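Major allergen Alt a 1 (Alternaria alternata, PDB 3V0R) may bind the thaumatin-like proteins of host plants and inhibit their beta-glucanase activity. Local coordinates at residues Y14-S19 and F36-T41; N32-N37 and D55-H60; F48-Q53 and M71-D76. All coordinates share one frame; numbering follows the deposited sequence.

The three contacts lie in one antiparallel beta-barrel. Contact 1 pairs strands 15-25 and 33-40 as a hairpin. It is partly buried, with an apolar inner face and a lysine-bearing face that reaches a second subunit. Contact 2 uses the other end of strand 33-40, about 18 Å away between centres. There a loop leans on it near the surface through one leucine and a bridging water, while a sulfate binds the loop's N-H groups. Contact 3 is the core. There strands 47-53 and 72-76 meet mainly through side chains, with sulfur and aromatic rings and without backbone pairing. Strand 33-40 joins the set: Phe36 O meets Cys50 N at 2.9 Å. Contacts 2 and 3 line the same triaminopyrimidinol.

Contact 1: Y14-S19 and F36-T41; sequences YVWKIS and FNIKAT. With 8AC (8-aminooctanoic acid), chain L; 0FU (2,5,6-triaminopyrimidin-4-ol), chain J; SO4 (sulfate ion), chain B.
Strands 15-19 and 36-40 run antiparallel at 152°, with Lys17 and Ser19 hydrogen-bonded to Lys39 and Asn37 through backbone N and O in both directions. The Lys17 N to Lys39 O bond is 2.8 Å long and nearly straight (169°). Beyond the last pair, the hydroxyl of Thr41 continues the link. Its OG1 donates to Val15 O at 2.7 Å from above the carbonyl plane. A water bonds the same oxygen and also takes the N-H of Thr41.

Trp16, Ile18, Ile38 and Ala40 share the inner face. Ile38 CG2 presses on Trp16 CE3 at 3.4 Å, while Ile18 CD1 lies beside Ile38 CG1 at 3.7 Å. Ile18 CG2 meets Phe36 CD2, also at 3.7 Å. The far edge of the indole, at CZ2, is 3.7 Å from OAC of bound 8-aminooctanoic acid.

The other face is polar. The bent chain of Lys17 brings NZ to sulfate O1, 3.1 Å away, and to OD1 of Asn109 of the second subunit. Strand 114-128 bonds to the backbone of Trp16 and Ile18 on one side of this hairpin. Strand 47-53 takes Phe36 and Ile38 on the other.

Contact 2: N32-N37 and D55-H60; sequences NSLGFN and DKLEDH. With 0FU (2,5,6-triaminopyrimidin-4-ol), chain M; SO4 (sulfate ion), chain D.
The peptide plane between Asn32 and Ser33 carries Leu57 on one face: CD1 of Leu57 sits over it, 3.8 Å from Asn32 C and 3.7 Å from Ser33 N. A second flat group is the triaminopyrimidinol ring: Gly35 CA lies above its plane but beyond its N1 rim, 3.4 Å from N1. With no side chain at Gly35, the ring comes close to the bare backbone. At the ring's rim, its amino nitrogen NAA is 3.5 Å from Leu34 C.

Leu57 carries the contact. CD1 is anti to CA (chi2 172°), so this branch extends to the strand, where it also touches Leu34 CB at 3.8 Å. A water accepts from Asn32 ND2 and donates to Asp55 O at 2.8 Å. The backbone N-H groups of Asp55 and Lys56 both point at one sulfate, with Asp55 N to O3 at 2.9 Å. The sulfate is probably from the crystallisation liquor.

Leu57 also packs on Ala52 and Tyr31, and Leu34 on Phe21 and Phe75. A loop thus folds over two paired barrel strands, 33-40 and 47-53. The triaminopyrimidinol site lies across both strands, with Glu20 and Tyr22 of strand 15-25 completing it.

Contact 3: F48-Q53 and M71-D76; sequences FTCSAQ and MDFSFD. With 0FU (2,5,6-triaminopyrimidin-4-ol), chain M.
Phe73 reaches across to Cys50 in the tight part of the contact. Cys50 SG is 3.2 Å from Phe73 CD1 and 4.0 Å from the ring centroid, 42° off the ring normal. With SG anti to the backbone N (chi1 -179°), the sulfur points across to Phe73. At the other end of the ring, Ala52 CB meets the edge at CZ, 3.8 Å away and near the ring plane. Phe36 adds an edge-to-face ring contact with Phe73.

Toward Met71 the contact narrows to a single touch: Phe48 CZ on Met71 CG at 3.8 Å, the side chains crossing at about a right angle. The strand axes are 8.3 Å apart at their closest and cross at 56°, so side chains fill the gap.

The other side of strand 48-53 faces the triaminopyrimidinol, and the fit there is less certain. The approach of Thr49 is too short to be trusted. Ser51 CB is 3.5 Å from ligand N3.

Inward lie sulfur, methyl and aromatic groups; outward, Thr49, Ser51 and Gln53 border the ligand, largely by van der Waals contact. Cohesion between the strands is therefore mostly apolar, and the disulfide to Cys65 ties down the sulfur.

Contact 1: Y14-S19 and F36-T41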
loop_
_atom_site.group_PDB
_atom_site.type_symbol
_atom_site.label_atom_id
_atom_site.label_comp_id
_atom_site.label_asym_id
_atom_site.label_seq_id
_atom_site.Cartn_x
_atom_site.Cartn_y
_atom_site.Cartn_z
ATOM N N TYR A 14 26.096 -3.180 9.168
ATOM C CA TYR A 14 25.389 -4.407 8.769
ATOM C C TYR A 14 24.527 -4.960 9.901
ATOM O O TYR A 14 24.121 -6.121 9.883
ATOM C CB TYR A 14 26.422 -5.433 8.287
ATOM C CG TYR A 14 27.073 -4.951 7.002
ATOM C CD1 TYR A 14 28.288 -4.340 7.027
ATOM C CD2 TYR A 14 26.407 -5.072 5.792
ATOM C CE1 TYR A 14 28.891 -3.856 5.859
ATOM C CE2 TYR A 14 27.006 -4.607 4.623
ATOM C CZ TYR A 14 28.197 -3.985 4.692
ATOM O OH TYR A 14 28.784 -3.512 3.540
ATOM N N VAL A 15 24.239 -4.104 10.872
ATOM C CA VAL A 15 23.397 -4.429 12.019
ATOM C C VAL A 15 22.129 -3.592 12.041
ATOM O O VAL A 15 22.175 -2.337 11.976
ATOM C CB VAL A 15 24.203 -4.207 13.320
ATOM C CG1 VAL A 15 23.317 -4.545 14.546
ATOM C CG2 VAL A 15 25.462 -5.085 13.308
ATOM N N TRP A 16 20.985 -4.269 12.042
ATOM C CA TRP A 16 19.670 -3.643 12.034
ATOM C C TRP A 16 18.903 -4.007 13.256
ATOM O O TRP A 16 19.106 -5.115 13.799
ATOM C CB TRP A 16 18.888 -4.030 10.801
ATOM C CG TRP A 16 19.437 -3.575 9.488
ATOM C CD1 TRP A 16 20.423 -2.656 9.244
ATOM C CD2 TRP A 16 19.015 -4.028 8.151
ATOM N NE1 TRP A 16 20.616 -2.506 7.898
ATOM C CE2 TRP A 16 19.781 -3.320 7.213
ATOM C CE3 TRP A 16 18.097 -4.959 7.704
ATOM C CZ2 TRP A 16 19.640 -3.511 5.845
ATOM C CZ3 TRP A 16 17.940 -5.127 6.348
ATOM C CH2 TRP A 16 18.742 -4.453 5.437
ATOM N N LYS A 17 17.975 -3.139 13.690
ATOM C CA LYS A 17 17.158 -3.387 14.881
ATOM C C LYS A 17 15.810 -3.855 14.417
ATOM O O LYS A 17 15.251 -3.261 13.473
ATOM C CB LYS A 17 16.981 -2.062 15.610
ATOM C CG LYS A 17 16.164 -2.176 16.887
ATOM C CD LYS A 17 16.125 -0.814 17.599
ATOM C CE LYS A 17 14.920 -0.029 17.104
ATOM N NZ LYS A 17 14.713 1.250 17.876
ATOM N N ILE A 18 15.282 -4.898 15.067
ATOM C CA ILE A 18 13.989 -5.453 14.784
ATOM C C ILE A 18 13.139 -5.135 16.017
ATOM O O ILE A 18 13.534 -5.326 17.165
ATOM C CB ILE A 18 13.979 -6.977 14.547
ATOM C CG1 ILE A 18 15.058 -7.366 13.547
ATOM C CG2 ILE A 18 12.549 -7.436 14.160
ATOM C CD1 ILE A 18 14.812 -6.948 12.099
ATOM N N SER A 19 11.973 -4.591 15.779
ATOM C CA SER A 19 11.077 -4.181 16.864
ATOM C C SER A 19 9.602 -4.264 16.417
ATOM O O SER A 19 9.273 -4.451 15.222
ATOM C CB SER A 19 11.360 -2.732 17.331
ATOM O OG SER A 19 11.175 -1.844 16.248
ATOM N N PHE A 36 6.857 -6.909 11.478
ATOM C CA PHE A 36 7.833 -6.322 12.386
ATOM C C PHE A 36 8.493 -5.147 11.708
ATOM O O PHE A 36 8.356 -4.977 10.513
ATOM C CB PHE A 36 8.896 -7.367 12.823
ATOM C CG PHE A 36 9.502 -8.086 11.687
ATOM C CD1 PHE A 36 8.942 -9.286 11.224
ATOM C CD2 PHE A 36 10.646 -7.578 11.041
ATOM C CE1 PHE A 36 9.482 -9.932 10.131
ATOM C CE2 PHE A 36 11.186 -8.242 9.932
ATOM C CZ PHE A 36 10.604 -9.411 9.488
ATOM N N ASN A 37 9.093 -4.269 12.479
ATOM C CA ASN A 37 9.766 -3.073 11.959
ATOM C C ASN A 37 11.247 -3.364 11.871
ATOM O O ASN A 37 11.812 -4.081 12.762
ATOM C CB ASN A 37 9.553 -1.881 12.897
ATOM C CG ASN A 37 8.114 -1.344 12.874
ATOM O OD1 ASN A 37 7.340 -1.596 11.902
ATOM N ND2 ASN A 37 7.754 -0.535 13.915
ATOM N N ILE A 38 11.889 -2.855 10.840
ATOM C CA ILE A 38 13.350 -3.000 10.647
ATOM C C ILE A 38 13.966 -1.619 10.514
ATOM O O ILE A 38 13.474 -0.790 9.696
ATOM C CB ILE A 38 13.648 -3.738 9.373
ATOM C CG1 ILE A 38 13.020 -5.136 9.388
ATOM C CG2 ILE A 38 15.171 -3.782 9.097
ATOM C CD1 ILE A 38 13.397 -5.937 8.154
ATOM N N LYS A 39 14.990 -1.334 11.283
ATOM C CA LYS A 39 15.630 -0.014 11.277
ATOM C C LYS A 39 17.137 -0.099 11.244
ATOM O O LYS A 39 17.730 -0.893 11.991
ATOM C CB LYS A 39 15.172 0.769 12.515
ATOM C CG LYS A 39 15.534 2.234 12.501
ATOM C CD LYS A 39 15.095 2.987 13.743
ATOM C CE LYS A 39 15.052 4.493 13.478
ATOM N NZ LYS A 39 16.341 5.013 12.960
ATOM N N ALA A 40 17.781 0.698 10.419
ATOM C CA ALA A 40 19.236 0.790 10.440
ATOM C C ALA A 40 19.703 1.347 11.759
ATOM O O ALA A 40 18.964 2.102 12.412
ATOM C CB ALA A 40 19.766 1.673 9.300
ATOM N N THR A 41 20.883 0.926 12.193
ATOM C CA THR A 41 21.499 1.437 13.423
ATOM C C THR A 41 22.646 2.400 13.173
ATOM O O THR A 41 23.185 2.958 14.114
ATOM C CB THR A 41 22.055 0.271 14.271
ATOM O OG1 THR A 41 23.099 -0.404 13.565
ATOM C CG2 THR A 41 20.947 -0.748 14.601
HETATM N NAA 8AC L . 30.967 1.823 3.379
HETATM O OAB 8AC L . 22.917 -4.444 3.736
HETATM O OAC 8AC L . 21.844 -2.778 2.928
HETATM C CAD 8AC L . 29.547 1.549 3.113
HETATM C CAE 8AC L . 29.001 0.695 4.237
HETATM C CAF 8AC L . 27.504 0.862 4.406
HETATM C CAG 8AC L . 26.828 -0.365 3.778
HETATM C CAH 8AC L . 25.582 -0.737 4.497
HETATM C CAI 8AC L . 24.778 -1.750 3.631
HETATM C CAJ 8AC L . 23.697 -2.394 4.468
HETATM C CAK 8AC L . 22.743 -3.253 3.612
HETATM C C4 0FU J . 26.504 -0.637 0.017
HETATM N N3 0FU J . 27.856 -0.495 0.041
HETATM C C2 0FU J . 28.691 -1.556 0.213
HETATM N NAA 0FU J . 30.017 -1.348 0.227
HETATM N N1 0FU J . 28.216 -2.811 0.365
HETATM C C6 0FU J . 26.866 -3.011 0.350
HETATM N NAB 0FU J . 26.388 -4.224 0.498
HETATM C C5 0FU J . 25.962 -1.925 0.175
HETATM N NAC 0FU J . 24.613 -2.077 0.148
HETATM O O4 0FU J . 25.633 0.420 -0.145
HETATM S S SO4 B . 12.034 3.757 16.880
HETATM O O1 SO4 B . 12.315 2.380 16.345
HETATM O O2 SO4 B . 12.573 3.827 18.270
HETATM O O3 SO4 B . 12.709 4.763 16.000
HETATM O O4 SO4 B . 10.584 4.106 16.965
HETATM O O HOH W 1 22.858 0.023 10.168
#

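Contact 2: N32-N37 and D55-H60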
loop_
_atom_site.group_PDB
_atom_site.type_symbol
_atom_site.label_atom_id
_atom_site.label_comp_id
_atom_site.label_asym_id
_atom_site.label_seq_id
_atom_site.Cartn_x
_atom_site.Cartn_y
_atom_site.Cartn_z
ATOM N N ASN A 32 -1.932 -15.950 10.449
ATOM C CA ASN A 32 -2.495 -15.431 9.218
ATOM C C ASN A 32 -1.984 -14.037 8.930
ATOM O O ASN A 32 -2.263 -13.488 7.867
ATOM C CB ASN A 32 -4.038 -15.503 9.144
ATOM C CG ASN A 32 -4.733 -14.550 10.091
ATOM O OD1 ASN A 32 -4.093 -13.796 10.843
ATOM N ND2 ASN A 32 -6.069 -14.592 10.073
ATOM N N SER A 33 -1.269 -13.466 9.900
ATOM C CA SER A 33 -0.725 -12.130 9.787
ATOM C C SER A 33 0.549 -12.079 10.627
ATOM O O SER A 33 0.519 -12.471 11.760
ATOM C CB SER A 33 -1.754 -11.093 10.267
ATOM O OG SER A 33 -1.240 -9.770 10.101
ATOM N N LEU A 34 1.640 -11.552 10.066
ATOM C CA LEU A 34 2.904 -11.448 10.760
ATOM C C LEU A 34 3.630 -10.209 10.282
ATOM O O LEU A 34 3.629 -9.916 9.076
ATOM C CB LEU A 34 3.732 -12.711 10.409
ATOM C CG LEU A 34 4.743 -13.398 11.269
ATOM C CD1 LEU A 34 4.250 -13.804 12.612
ATOM C CD2 LEU A 34 5.120 -14.695 10.533
ATOM N N GLY A 35 4.266 -9.496 11.193
ATOM C CA GLY A 35 5.038 -8.342 10.833
ATOM C C GLY A 35 5.963 -7.811 11.897
ATOM O O GLY A 35 5.856 -8.162 13.065
ATOM N N PHE A 36 6.857 -6.909 11.478
ATOM C CA PHE A 36 7.833 -6.322 12.386
ATOM C C PHE A 36 8.493 -5.147 11.708
ATOM O O PHE A 36 8.356 -4.977 10.513
ATOM C CB PHE A 36 8.896 -7.367 12.823
ATOM C CG PHE A 36 9.502 -8.086 11.687
ATOM C CD1 PHE A 36 8.942 -9.286 11.224
ATOM C CD2 PHE A 36 10.646 -7.578 11.041
ATOM C CE1 PHE A 36 9.482 -9.932 10.131
ATOM C CE2 PHE A 36 11.186 -8.242 9.932
ATOM C CZ PHE A 36 10.604 -9.411 9.488
ATOM N N ASN A 37 9.093 -4.269 12.479
ATOM C CA ASN A 37 9.766 -3.073 11.959
ATOM C C ASN A 37 11.247 -3.364 11.871
ATOM O O ASN A 37 11.812 -4.081 12.762
ATOM C CB ASN A 37 9.553 -1.881 12.897
ATOM C CG ASN A 37 8.114 -1.344 12.874
ATOM O OD1 ASN A 37 7.340 -1.596 11.902
ATOM N ND2 ASN A 37 7.754 -0.535 13.915
ATOM N N ASP A 55 -4.323 -16.568 4.129
ATOM C CA ASP A 55 -5.255 -17.395 4.906
ATOM C C ASP A 55 -4.446 -18.266 5.847
ATOM O O ASP A 55 -4.826 -18.458 7.008
ATOM C CB ASP A 55 -6.099 -18.310 4.011
ATOM C CG ASP A 55 -7.170 -17.545 3.223
ATOM O OD1 ASP A 55 -7.326 -16.307 3.426
ATOM O OD2 ASP A 55 -7.858 -18.189 2.400
ATOM N N LYS A 56 -3.303 -18.777 5.357
ATOM C CA LYS A 56 -2.430 -19.524 6.272
ATOM C C LYS A 56 -0.980 -19.286 5.902
ATOM O O LYS A 56 -0.521 -19.752 4.894
ATOM C CB LYS A 56 -2.769 -21.001 6.225
ATOM C CG LYS A 56 -1.864 -21.903 7.046
ATOM C CD LYS A 56 -2.528 -23.278 7.184
ATOM C CE LYS A 56 -1.520 -24.418 7.140
ATOM N NZ LYS A 56 -0.710 -24.532 8.392
ATOM N N LEU A 57 -0.257 -18.542 6.723
ATOM C CA LEU A 57 1.173 -18.332 6.433
ATOM C C LEU A 57 1.961 -19.621 6.731
ATOM O O LEU A 57 1.616 -20.346 7.652
ATOM C CB LEU A 57 1.723 -17.170 7.263
ATOM C CG LEU A 57 1.170 -15.790 6.935
ATOM C CD1 LEU A 57 1.615 -14.713 7.936
ATOM C CD2 LEU A 57 1.675 -15.374 5.523
ATOM N N GLU A 58 2.996 -19.895 5.946
ATOM C CA GLU A 58 3.786 -21.094 6.087
ATOM C C GLU A 58 5.137 -20.772 6.756
ATOM O O GLU A 58 5.722 -19.678 6.524
ATOM C CB GLU A 58 4.057 -21.705 4.700
ATOM C CG GLU A 58 2.808 -21.928 3.832
ATOM C CD GLU A 58 1.805 -22.919 4.401
ATOM O OE1 GLU A 58 2.153 -23.713 5.304
ATOM O OE2 GLU A 58 0.617 -22.930 3.921
ATOM N N ASP A 59 5.607 -21.712 7.589
ATOM C CA ASP A 59 6.993 -21.710 8.035
ATOM C C ASP A 59 7.976 -22.061 6.884
ATOM O O ASP A 59 7.632 -22.705 5.895
ATOM C CB ASP A 59 7.220 -22.617 9.252
ATOM C CG ASP A 59 6.322 -22.260 10.423
ATOM O OD1 ASP A 59 6.291 -21.096 10.896
ATOM O OD2 ASP A 59 5.549 -23.153 10.835
ATOM N N HIS A 60 9.221 -21.631 7.047
ATOM C CA HIS A 60 10.274 -21.873 6.096
ATOM C C HIS A 60 9.882 -21.617 4.661
ATOM O O HIS A 60 10.087 -22.458 3.811
ATOM C CB HIS A 60 10.939 -23.228 6.236
ATOM C CG HIS A 60 10.039 -24.355 6.393
ATOM N ND1 HIS A 60 9.643 -24.800 7.615
ATOM C CD2 HIS A 60 9.511 -25.240 5.451
ATOM C CE1 HIS A 60 8.846 -25.871 7.474
ATOM N NE2 HIS A 60 8.741 -26.154 6.144
HETATM C C4 0FU M . 1.966 -4.530 9.244
HETATM N N3 0FU M . 1.448 -5.742 9.474
HETATM C C2 0FU M . 1.821 -6.439 10.569
HETATM N NAA 0FU M . 1.253 -7.651 10.736
HETATM N N1 0FU M . 2.713 -5.938 11.474
HETATM C C6 0FU M . 3.259 -4.729 11.275
HETATM N NAB 0FU M . 4.157 -4.221 12.130
HETATM C C5 0FU M . 2.871 -4.006 10.139
HETATM N NAC 0FU M . 3.356 -2.801 9.841
HETATM O O4 0FU M . 1.634 -3.760 8.177
HETATM S S SO4 D . -3.582 -18.396 1.172
HETATM O O1 SO4 D . -2.358 -18.265 0.318
HETATM O O2 SO4 D . -3.195 -19.071 2.452
HETATM O O3 SO4 D . -4.161 -16.987 1.215
HETATM O O4 SO4 D . -4.581 -19.296 0.527
HETATM O O HOH W 2 -6.902 -17.031 8.157
#

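Contact 3: F48-Q53 and M71-D76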
loop_
_atom_site.group_PDB
_atom_site.type_symbol
_atom_site.label_atom_id
_atom_site.label_comp_id
_atom_site.label_asym_id
_atom_site.label_seq_id
_atom_site.Cartn_x
_atom_site.Cartn_y
_atom_site.Cartn_z
ATOM N N PHE A 48 11.501 0.526 7.978
ATOM C CA PHE A 48 10.333 0.099 7.289
ATOM C C PHE A 48 9.697 -1.120 7.926
ATOM O O PHE A 48 10.272 -1.731 8.843
ATOM C CB PHE A 48 10.681 -0.217 5.864
ATOM C CG PHE A 48 11.562 -1.372 5.687
ATOM C CD1 PHE A 48 11.041 -2.587 5.201
ATOM C CD2 PHE A 48 12.868 -1.306 5.979
ATOM C CE1 PHE A 48 11.849 -3.677 5.024
ATOM C CE2 PHE A 48 13.701 -2.393 5.828
ATOM C CZ PHE A 48 13.199 -3.576 5.315
ATOM N N THR A 49 8.480 -1.414 7.476
ATOM C CA THR A 49 7.738 -2.590 7.944
ATOM C C THR A 49 7.904 -3.751 7.012
ATOM O O THR A 49 7.874 -3.630 5.758
ATOM C CB THR A 49 6.263 -2.271 8.157
ATOM O OG1 THR A 49 6.173 -1.189 9.074
ATOM C CG2 THR A 49 5.569 -3.491 8.866
ATOM N N CYS A 50 8.178 -4.897 7.592
ATOM C CA CYS A 50 8.210 -6.097 6.869
ATOM C C CYS A 50 7.007 -6.936 7.339
ATOM O O CYS A 50 6.881 -7.191 8.529
ATOM C CB CYS A 50 9.574 -6.746 7.174
ATOM S SG CYS A 50 9.822 -8.286 6.331
ATOM N N SER A 51 6.110 -7.326 6.422
ATOM C CA SER A 51 4.939 -8.092 6.837
ATOM C C SER A 51 4.407 -8.968 5.763
ATOM O O SER A 51 4.677 -8.772 4.569
ATOM C CB SER A 51 3.847 -7.119 7.254
ATOM O OG SER A 51 3.383 -6.413 6.116
ATOM N N ALA A 52 3.565 -9.892 6.155
ATOM C CA ALA A 52 2.855 -10.727 5.218
ATOM C C ALA A 52 1.507 -11.173 5.817
ATOM O O ALA A 52 1.369 -11.334 7.056
ATOM C CB ALA A 52 3.688 -11.988 4.880
ATOM N N GLN A 53 0.563 -11.444 4.940
ATOM C CA GLN A 53 -0.738 -11.996 5.280
ATOM C C GLN A 53 -1.146 -13.076 4.305
ATOM O O GLN A 53 -0.866 -12.996 3.142
ATOM C CB GLN A 53 -1.841 -10.952 5.236
ATOM C CG GLN A 53 -1.678 -9.878 6.291
ATOM C CD GLN A 53 -0.745 -8.802 5.797
ATOM O OE1 GLN A 53 -0.405 -8.770 4.564
ATOM N NE2 GLN A 53 -0.306 -7.903 6.741
ATOM N N MET A 71 13.831 -6.753 0.280
ATOM C CA MET A 71 14.118 -7.745 1.329
ATOM C C MET A 71 13.056 -8.862 1.300
ATOM O O MET A 71 11.871 -8.577 1.148
ATOM C CB MET A 71 13.989 -7.114 2.696
ATOM C CG MET A 71 15.019 -6.058 3.038
ATOM S SD MET A 71 16.683 -6.746 3.061
ATOM C CE MET A 71 16.379 -8.029 4.280
ATOM N N ASP A 72 13.515 -10.086 1.524
ATOM C CA ASP A 72 12.645 -11.250 1.787
ATOM C C ASP A 72 12.860 -11.695 3.178
ATOM O O ASP A 72 13.931 -11.492 3.734
ATOM C CB ASP A 72 12.930 -12.401 0.850
ATOM C CG ASP A 72 12.497 -12.091 -0.621
ATOM O OD1 ASP A 72 11.645 -11.229 -0.860
ATOM O OD2 ASP A 72 13.021 -12.759 -1.523
ATOM N N PHE A 73 11.829 -12.317 3.757
ATOM C CA PHE A 73 11.943 -12.947 5.060
ATOM C C PHE A 73 11.262 -14.307 5.109
ATOM O O PHE A 73 10.401 -14.616 4.302
ATOM C CB PHE A 73 11.416 -12.042 6.159
ATOM C CG PHE A 73 9.904 -12.055 6.300
ATOM C CD1 PHE A 73 9.124 -11.333 5.476
ATOM C CD2 PHE A 73 9.287 -12.797 7.320
ATOM C CE1 PHE A 73 7.734 -11.269 5.624
ATOM C CE2 PHE A 73 7.891 -12.765 7.477
ATOM C CZ PHE A 73 7.111 -12.000 6.620
ATOM N N SER A 74 11.678 -15.112 6.095
ATOM C CA SER A 74 11.067 -16.357 6.412
ATOM C C SER A 74 10.968 -16.483 7.930
ATOM O O SER A 74 11.723 -15.831 8.634
ATOM C CB SER A 74 11.961 -17.475 5.836
ATOM O OG SER A 74 11.359 -18.748 5.956
ATOM N N PHE A 75 10.040 -17.276 8.438
ATOM C CA PHE A 75 9.829 -17.403 9.880
ATOM C C PHE A 75 9.724 -18.855 10.218
ATOM O O PHE A 75 9.085 -19.636 9.475
ATOM C CB PHE A 75 8.560 -16.624 10.297
ATOM C CG PHE A 75 8.521 -16.191 11.733
ATOM C CD1 PHE A 75 9.410 -15.231 12.204
ATOM C CD2 PHE A 75 7.602 -16.696 12.588
ATOM C CE1 PHE A 75 9.401 -14.858 13.551
ATOM C CE2 PHE A 75 7.571 -16.328 13.940
ATOM C CZ PHE A 75 8.487 -15.414 14.417
ATOM N N ASP A 76 10.313 -19.270 11.356
ATOM C CA ASP A 76 10.080 -20.583 11.941
ATOM C C ASP A 76 9.276 -20.339 13.189
ATOM O O ASP A 76 9.809 -19.934 14.188
ATOM C CB ASP A 76 11.429 -21.242 12.296
ATOM C CG ASP A 76 12.124 -21.870 11.073
ATOM O OD1 ASP A 76 11.562 -21.931 9.960
ATOM O OD2 ASP A 76 13.257 -22.352 11.235
HETATM C C4 0FU M . 1.966 -4.530 9.244
HETATM N N3 0FU M . 1.448 -5.742 9.474
HETATM C C2 0FU M . 1.821 -6.439 10.569
HETATM N NAA 0FU M . 1.253 -7.651 10.736
HETATM N N1 0FU M . 2.713 -5.938 11.474
HETATM C C6 0FU M . 3.259 -4.729 11.275
HETATM N NAB 0FU M . 4.157 -4.221 12.130
HETATM C C5 0FU M . 2.871 -4.006 10.139
HETATM N NAC 0FU M . 3.356 -2.801 9.841
HETATM O O4 0FU M . 1.634 -3.760 8.177
#